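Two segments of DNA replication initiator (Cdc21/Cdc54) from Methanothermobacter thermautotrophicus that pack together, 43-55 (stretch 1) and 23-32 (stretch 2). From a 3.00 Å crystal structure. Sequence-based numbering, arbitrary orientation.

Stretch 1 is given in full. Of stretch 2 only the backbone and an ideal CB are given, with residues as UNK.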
# COMPACT_ATOMS: atom_id res chain seq x y z
N SER A 43 -16.32 47.81 -12.60
CA SER A 43 -15.65 48.07 -13.88
C SER A 43 -14.89 49.39 -13.99
O SER A 43 -15.16 50.34 -13.26
CB SER A 43 -16.68 48.02 -15.01
OG SER A 43 -17.36 46.79 -15.00
N ILE A 44 -13.96 49.44 -14.93
CA ILE A 44 -13.15 50.62 -15.18
C ILE A 44 -12.84 50.53 -16.65
O ILE A 44 -11.97 49.77 -17.05
CB ILE A 44 -11.83 50.57 -14.42
CG1 ILE A 44 -12.11 50.70 -12.92
CG2 ILE A 44 -10.86 51.63 -14.93
CD1 ILE A 44 -10.87 50.63 -12.05
N GLU A 45 -13.55 51.30 -17.46
CA GLU A 45 -13.36 51.26 -18.91
C GLU A 45 -12.12 51.98 -19.46
O GLU A 45 -11.82 53.07 -19.04
CB GLU A 45 -14.60 51.84 -19.53
CG GLU A 45 -14.57 51.95 -20.99
CD GLU A 45 -15.85 52.53 -21.47
OE1 GLU A 45 -16.92 52.00 -21.07
OE2 GLU A 45 -15.80 53.52 -22.24
N VAL A 46 -11.40 51.37 -20.40
CA VAL A 46 -10.22 52.04 -20.98
C VAL A 46 -10.24 52.00 -22.50
O VAL A 46 -10.50 50.97 -23.10
CB VAL A 46 -8.88 51.45 -20.48
CG1 VAL A 46 -8.86 51.41 -18.98
CG2 VAL A 46 -8.65 50.08 -21.07
N ASP A 47 -9.97 53.14 -23.12
CA ASP A 47 -9.97 53.21 -24.58
C ASP A 47 -8.71 52.62 -25.18
O ASP A 47 -7.60 53.05 -24.88
CB ASP A 47 -10.12 54.66 -25.04
CG ASP A 47 -10.42 54.75 -26.51
OD1 ASP A 47 -9.57 54.34 -27.33
OD2 ASP A 47 -11.51 55.24 -26.86
N TYR A 48 -8.90 51.62 -26.04
CA TYR A 48 -7.79 50.95 -26.70
C TYR A 48 -6.81 51.98 -27.29
O TYR A 48 -5.61 51.90 -27.06
CB TYR A 48 -8.34 50.02 -27.78
CG TYR A 48 -7.31 49.17 -28.47
CD1 TYR A 48 -6.23 48.64 -27.77
CD2 TYR A 48 -7.40 48.90 -29.84
CE1 TYR A 48 -5.26 47.87 -28.40
CE2 TYR A 48 -6.44 48.13 -30.48
CZ TYR A 48 -5.37 47.62 -29.75
OH TYR A 48 -4.40 46.87 -30.37
N LEU A 49 -7.35 52.95 -28.02
CA LEU A 49 -6.54 54.00 -28.65
C LEU A 49 -5.54 54.61 -27.67
O LEU A 49 -4.37 54.78 -27.99
CB LEU A 49 -7.45 55.10 -29.20
CG LEU A 49 -8.48 54.58 -30.22
CD1 LEU A 49 -9.58 55.60 -30.45
CD2 LEU A 49 -7.76 54.24 -31.51
N ASP A 50 -6.01 54.92 -26.47
CA ASP A 50 -5.15 55.49 -25.44
C ASP A 50 -4.05 54.52 -25.10
O ASP A 50 -2.92 54.91 -24.82
CB ASP A 50 -5.95 55.82 -24.18
CG ASP A 50 -7.03 56.84 -24.42
OD1 ASP A 50 -7.48 57.47 -23.45
OD2 ASP A 50 -7.43 57.02 -25.59
N LEU A 51 -4.38 53.23 -25.11
CA LEU A 51 -3.38 52.24 -24.80
C LEU A 51 -2.31 52.29 -25.89
O LEU A 51 -1.12 52.22 -25.59
CB LEU A 51 -4.01 50.85 -24.75
CG LEU A 51 -3.49 49.87 -23.69
CD1 LEU A 51 -4.17 48.53 -23.93
CD2 LEU A 51 -1.99 49.71 -23.75
N GLU A 52 -2.73 52.44 -27.15
CA GLU A 52 -1.77 52.51 -28.26
C GLU A 52 -0.81 53.68 -28.08
O GLU A 52 0.41 53.53 -28.25
CB GLU A 52 -2.50 52.67 -29.60
CG GLU A 52 -3.30 51.45 -30.03
CD GLU A 52 -4.11 51.68 -31.30
OE1 GLU A 52 -4.99 52.56 -31.29
OE2 GLU A 52 -3.87 50.97 -32.30
N MET A 53 -1.37 54.84 -27.75
CA MET A 53 -0.60 56.06 -27.54
C MET A 53 0.44 55.81 -26.46
O MET A 53 1.64 56.01 -26.67
CB MET A 53 -1.52 57.20 -27.10
CG MET A 53 -2.80 57.35 -27.91
SD MET A 53 -2.56 57.97 -29.60
CE MET A 53 -3.54 59.52 -29.55
N PHE A 54 -0.02 55.38 -25.29
CA PHE A 54 0.87 55.11 -24.18
C PHE A 54 1.94 54.09 -24.57
O PHE A 54 3.08 54.18 -24.12
CB PHE A 54 0.08 54.58 -22.98
CG PHE A 54 0.95 54.07 -21.88
CD1 PHE A 54 1.59 54.94 -21.01
CD2 PHE A 54 1.17 52.71 -21.74
CE1 PHE A 54 2.45 54.46 -20.01
CE2 PHE A 54 2.03 52.21 -20.76
CZ PHE A 54 2.67 53.09 -19.89
N ASP A 55 1.58 53.12 -25.40
CA ASP A 55 2.52 52.09 -25.82
C ASP A 55 1.87 51.24 -26.90
O ASP A 55 0.75 50.79 -26.74
CB ASP A 55 2.92 51.22 -24.63
CG ASP A 55 4.02 50.23 -24.96
OD1 ASP A 55 3.94 49.58 -26.02
OD2 ASP A 55 4.97 50.09 -24.15
N UNK A 23 -1.46 55.52 -13.93
CA UNK A 23 -0.96 56.63 -13.13
C UNK A 23 -1.15 57.94 -13.89
O UNK A 23 -1.20 59.01 -13.29
CB UNK A 23 0.51 56.42 -12.77
N UNK A 24 -1.26 57.84 -15.21
CA UNK A 24 -1.46 59.02 -16.05
C UNK A 24 -2.68 59.79 -15.59
O UNK A 24 -3.69 59.20 -15.20
CB UNK A 24 -1.61 58.62 -17.52
N UNK A 25 -2.58 61.11 -15.66
CA UNK A 25 -3.63 62.04 -15.27
C UNK A 25 -5.02 61.60 -15.71
O UNK A 25 -5.90 61.36 -14.87
CB UNK A 25 -3.33 63.42 -15.85
N UNK A 26 -5.21 61.53 -17.02
CA UNK A 26 -6.48 61.15 -17.63
C UNK A 26 -7.22 59.98 -16.96
O UNK A 26 -8.44 60.03 -16.81
CB UNK A 26 -6.23 60.79 -19.10
N UNK A 27 -6.49 58.95 -16.54
CA UNK A 27 -7.09 57.77 -15.91
C UNK A 27 -6.88 57.68 -14.41
O UNK A 27 -7.54 56.90 -13.73
CB UNK A 27 -6.53 56.50 -16.56
N UNK A 28 -5.96 58.49 -13.90
CA UNK A 28 -5.66 58.51 -12.47
C UNK A 28 -6.92 58.64 -11.65
O UNK A 28 -7.12 57.93 -10.67
CB UNK A 28 -4.70 59.65 -12.14
N UNK A 29 -7.78 59.57 -12.05
CA UNK A 29 -9.01 59.83 -11.34
C UNK A 29 -10.10 58.77 -11.53
O UNK A 29 -10.80 58.44 -10.57
CB UNK A 29 -9.55 61.19 -11.78
N UNK A 30 -10.23 58.24 -12.74
CA UNK A 30 -11.27 57.23 -13.00
C UNK A 30 -11.07 56.05 -12.07
O UNK A 30 -12.03 55.50 -11.52
CB UNK A 30 -11.24 56.77 -14.46
N UNK A 31 -9.82 55.66 -11.90
CA UNK A 31 -9.49 54.54 -11.05
C UNK A 31 -9.89 54.77 -9.61
O UNK A 31 -10.48 53.90 -8.97
CB UNK A 31 -7.99 54.25 -11.13
N UNK A 32 -9.55 55.95 -9.09
CA UNK A 32 -9.88 56.27 -7.70
C UNK A 32 -11.38 56.36 -7.47
O UNK A 32 -11.88 55.92 -6.43
CB UNK A 32 -9.22 57.59 -7.29

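The helix of stretch 2, starting at position 25, runs nearly antiparallel to strand 43-47, at 164° between their N-to-C directions and 9.0 Å at closest approach.

Position 23 lies before the helix with its CB out of reach of stretch 1, which sets no demand; almost any residue would fit. It is Ser 23.

Position 24 is the N-cap, with phi/psi of -56/143°, where Ser, Thr, Asp or Asn would be conventional. Yet its CB points toward stretch 1, where the ring of Phe 54 offers an apolar surface too distant for a short side chain, so a branched or long apolar residue is equally plausible. The residue is Leu 24, and its CD1 lies 3.8 Å from Phe 54 CD1, approaching the ring obliquely.

Position 25, in the first turn, is out of reach of stretch 1; a polar residue would do, as would many others. Gln 25 makes no contact there.

Position 26 points toward stretch 1, but no atom of stretch 1 lies within 5.5 Å of its ideal CB. Early in a helix, an acidic side chain suits the exposed amide groups. Asp 26 is deposited, and it stays short of contact.

Position 27 faces the end of the strand and the start of the next helix. No atom of stretch 1 lies within 5.5 Å of its ideal CB, but farther out lie the side chain of Val 46, the backbone N of Asp 47 and the carboxylate of Asp 50. A long side chain with an apolar body and a polar tip is called for. Tyr fits best; Phe would use the apolar part alone, and Lys or Arg could run past Val 46 toward the Asp 50 carboxylate. Tyr 27 fills the site. Val 46 CG1 sits over one face of the ring, and Asp 47 N donates a nearly linear hydrogen bond to Tyr 27 OH (2.9 Å, 176°). The same OH lies 3.3 Å from Asp 50 OD1.

Positions 28 and 29 are out of reach of stretch 1, and charged residues would suit both, among others. Lys 28 and Asp 29 make no contact.

Position 30 points toward stretch 1, its ideal CB 5.2 Å from Ile 44 CG2. An aliphatic residue would fit, as would a long one that turns aside. Arg 30 does the latter, its end leading away.

At position 31 the backbones draw closest, with CA 6.8 Å from Ile 44 CA. The CB points sideways, 4.7 Å from Ile 44 CD1, which favours Val, Ile, Ala or Leu. Val 31 places CG1 4.4 Å from Ile 44 CD1.

Position 32 points away, leaving the choice open; Phe 32 does not touch stretch 1.

Stretch 2 23-32: SLQDYKDRVF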
# COMPACT_ATOMS: atom_id res chain seq x y z
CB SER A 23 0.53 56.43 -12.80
OG SER A 23 0.70 55.55 -11.70
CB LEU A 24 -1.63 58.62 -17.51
CG LEU A 24 -0.46 57.87 -18.14
CD1 LEU A 24 -0.78 57.50 -19.59
CD2 LEU A 24 0.78 58.74 -18.06
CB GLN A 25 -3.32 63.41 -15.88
CG GLN A 25 -1.91 63.93 -15.59
CD GLN A 25 -1.54 65.14 -16.43
OE1 GLN A 25 -2.19 66.19 -16.35
NE2 GLN A 25 -0.49 65.00 -17.24
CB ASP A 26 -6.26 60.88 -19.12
CG ASP A 26 -4.79 60.66 -19.49
OD1 ASP A 26 -4.41 60.96 -20.64
OD2 ASP A 26 -4.01 60.17 -18.64
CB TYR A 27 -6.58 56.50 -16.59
CG TYR A 27 -7.28 56.20 -17.90
CD1 TYR A 27 -6.60 55.65 -18.98
CD2 TYR A 27 -8.65 56.49 -18.06
CE1 TYR A 27 -7.25 55.41 -20.18
CE2 TYR A 27 -9.30 56.26 -19.26
CZ TYR A 27 -8.59 55.71 -20.31
OH TYR A 27 -9.22 55.48 -21.51
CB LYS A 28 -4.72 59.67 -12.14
CG LYS A 28 -4.34 59.76 -10.67
CD LYS A 28 -3.34 60.88 -10.42
CE LYS A 28 -2.86 60.89 -8.98
NZ LYS A 28 -1.77 61.89 -8.78
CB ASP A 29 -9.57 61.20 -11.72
CG ASP A 29 -8.88 62.35 -10.98
OD1 ASP A 29 -9.03 62.44 -9.74
OD2 ASP A 29 -8.18 63.15 -11.65
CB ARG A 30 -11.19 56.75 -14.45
CG ARG A 30 -10.45 57.67 -15.39
CD ARG A 30 -11.31 58.75 -16.02
NE ARG A 30 -11.79 59.79 -15.10
CZ ARG A 30 -12.92 59.72 -14.41
NH1 ARG A 30 -13.70 58.65 -14.52
NH2 ARG A 30 -13.30 60.74 -13.63
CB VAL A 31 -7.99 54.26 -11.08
CG1 VAL A 31 -7.67 53.06 -10.23
CG2 VAL A 31 -7.55 54.05 -12.51
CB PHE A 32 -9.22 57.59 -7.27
CG PHE A 32 -7.77 57.45 -6.87
CD1 PHE A 32 -6.76 57.47 -7.84
CD2 PHE A 32 -7.42 57.30 -5.53
CE1 PHE A 32 -5.42 57.35 -7.47
CE2 PHE A 32 -6.08 57.17 -5.15
CZ PHE A 32 -5.08 57.20 -6.12
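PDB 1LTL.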